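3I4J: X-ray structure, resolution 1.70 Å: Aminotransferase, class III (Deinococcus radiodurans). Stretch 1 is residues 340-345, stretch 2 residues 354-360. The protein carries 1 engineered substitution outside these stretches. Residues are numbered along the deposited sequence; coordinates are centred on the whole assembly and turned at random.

Stretch 1 340-345: FPQMMQ
Stretch 2 354-360: GVVLGDL

A beta bulge at M344 interrupts the pairing of two antiparallel strands, 343-345 and 354-357. M343 pairs with L357, but Q345 pairs with V356, so the register shifts by one. M344 is the extra residue. Its phi/psi of -56/-39 is helical, whereas M343 (-78/90) and Q345 (-159/145) are more extended. The strand directions differ by 118°, and the axes approach to 4.5 Å.

A type I turn from F340 to M343 leads into the first strand. P341 (-65/-2) and Q342 (-73/-12) are its central residues, and M343 N bonds to F340 O at 3.0 Å.

M343 and L357 form a non-hydrogen-bonded pair; M343 CA lies 4.7 Å from L357 CA. Q345 and V356 form a hydrogen-bonded pair, CA to CA 5.1 Å. V356 N donates to Q345 O at 2.8 Å and is nearly linear, at 175°. The bulge directs two amides at one acceptor: M344 N lies 2.7 Å and Q345 N 3.4 Å from V356 O. Both bonds are weak; the shorter is bent to 116°. Beyond the M343-L357 pair, G358 N donates to Q342 O at 3.0 Å. Q342 O also receives a CA-H...O contact from L357 CA at 3.4 Å.

M343 and L357 share one sheet face. M343 (m, t, p) places CE 3.7 Å from V355 CG1 and CG 4.1 Å from L357 CD2. L357 is m, t; V355 and V356 have chi1 t. Q345 (chi1 t, chi2 t) and V356 lie on the other face, their CB atoms 4.1 Å apart.

M344 points toward the second stretch. Its chi1 and chi2 are m, and chi3 is -109°. M344 CG lies 3.4 Å from G358 N. Glycine leaves room here: an ideal CB on G358 would lie 2.5 Å from M344 CE, a clash. At the turn, L360 (m, t) packs CD2 against P341 CG at 3.6 Å, an apolar contact.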

# COMPACT_ATOMS: atom_id res chain seq x y z
N PHE C 340 -14.97 36.82 10.88
CA PHE C 340 -15.79 35.61 10.94
C PHE C 340 -15.73 34.95 12.30
O PHE C 340 -15.02 33.96 12.50
CB PHE C 340 -15.32 34.63 9.86
CG PHE C 340 -15.42 35.19 8.47
CD1 PHE C 340 -16.66 35.34 7.85
CD2 PHE C 340 -14.28 35.61 7.80
CE1 PHE C 340 -16.76 35.90 6.58
CE2 PHE C 340 -14.37 36.18 6.53
CZ PHE C 340 -15.61 36.33 5.92
N PRO C 341 -16.49 35.48 13.27
CA PRO C 341 -16.50 34.91 14.62
C PRO C 341 -17.09 33.50 14.69
O PRO C 341 -17.14 32.90 15.77
CB PRO C 341 -17.29 35.95 15.43
CG PRO C 341 -18.19 36.58 14.41
CD PRO C 341 -17.28 36.72 13.21
N GLN C 342 -17.55 32.98 13.56
CA GLN C 342 -18.08 31.62 13.53
C GLN C 342 -16.89 30.68 13.65
O GLN C 342 -17.04 29.48 13.87
CB GLN C 342 -18.84 31.33 12.23
CG GLN C 342 -20.12 32.13 12.06
CD GLN C 342 -19.90 33.47 11.39
OE1 GLN C 342 -18.79 34.00 11.37
NE2 GLN C 342 -20.97 34.03 10.83
N MET C 343 -15.69 31.25 13.49
CA MET C 343 -14.46 30.48 13.63
C MET C 343 -14.27 30.35 15.15
O MET C 343 -13.65 31.21 15.78
CB MET C 343 -13.29 31.25 12.99
CG MET C 343 -13.40 31.43 11.46
SD MET C 343 -12.09 32.45 10.71
CE MET C 343 -10.77 31.22 10.51
N MET C 344 -14.83 29.29 15.71
CA MET C 344 -14.80 29.00 17.15
C MET C 344 -13.39 28.94 17.73
O MET C 344 -13.15 29.38 18.86
CB MET C 344 -15.50 27.67 17.44
CG MET C 344 -16.94 27.58 16.93
SD MET C 344 -18.16 28.34 18.02
CE MET C 344 -18.96 26.92 18.65
N GLN C 345 -12.47 28.36 16.97
CA GLN C 345 -11.10 28.22 17.42
C GLN C 345 -10.16 28.03 16.23
O GLN C 345 -10.53 27.41 15.23
CB GLN C 345 -10.99 27.02 18.37
CG GLN C 345 -9.59 26.76 18.90
CD GLN C 345 -9.58 25.76 20.04
OE1 GLN C 345 -10.18 24.69 19.96
NE2 GLN C 345 -8.89 26.11 21.13
N GLY C 354 -5.69 24.10 12.02
CA GLY C 354 -7.08 23.71 12.07
C GLY C 354 -7.99 24.86 12.43
O GLY C 354 -7.60 25.79 13.14
N VAL C 355 -9.21 24.81 11.91
CA VAL C 355 -10.22 25.82 12.17
C VAL C 355 -11.48 25.10 12.60
O VAL C 355 -11.99 24.24 11.88
CB VAL C 355 -10.52 26.66 10.89
CG1 VAL C 355 -11.64 27.66 11.17
CG2 VAL C 355 -9.27 27.39 10.44
N VAL C 356 -11.97 25.43 13.79
CA VAL C 356 -13.19 24.82 14.30
C VAL C 356 -14.32 25.82 14.06
O VAL C 356 -14.22 26.99 14.45
CB VAL C 356 -13.07 24.52 15.81
CG1 VAL C 356 -14.37 23.91 16.33
CG2 VAL C 356 -11.90 23.58 16.05
N LEU C 357 -15.38 25.37 13.41
CA LEU C 357 -16.50 26.24 13.08
C LEU C 357 -17.77 25.93 13.88
O LEU C 357 -17.97 24.80 14.33
CB LEU C 357 -16.81 26.12 11.59
CG LEU C 357 -15.64 26.45 10.67
CD1 LEU C 357 -15.91 25.93 9.27
CD2 LEU C 357 -15.40 27.96 10.66
N GLY C 358 -18.60 26.95 14.05
CA GLY C 358 -19.85 26.80 14.78
C GLY C 358 -20.77 27.99 14.55
O GLY C 358 -20.40 28.93 13.84
N ASP C 359 -21.96 27.96 15.15
CA ASP C 359 -22.91 29.06 15.00
C ASP C 359 -22.67 30.10 16.10
O ASP C 359 -22.27 29.75 17.21
CB ASP C 359 -24.34 28.54 15.06
CG ASP C 359 -24.88 28.45 16.47
OD1 ASP C 359 -25.43 29.46 16.96
OD2 ASP C 359 -24.73 27.37 17.09
N LEU C 360 -22.92 31.36 15.79
CA LEU C 360 -22.71 32.44 16.75
C LEU C 360 -23.53 32.30 18.02
O LEU C 360 -23.11 32.75 19.09
CB LEU C 360 -23.00 33.80 16.10
CG LEU C 360 -22.14 34.15 14.88
CD1 LEU C 360 -22.46 35.57 14.44
CD2 LEU C 360 -20.66 34.03 15.24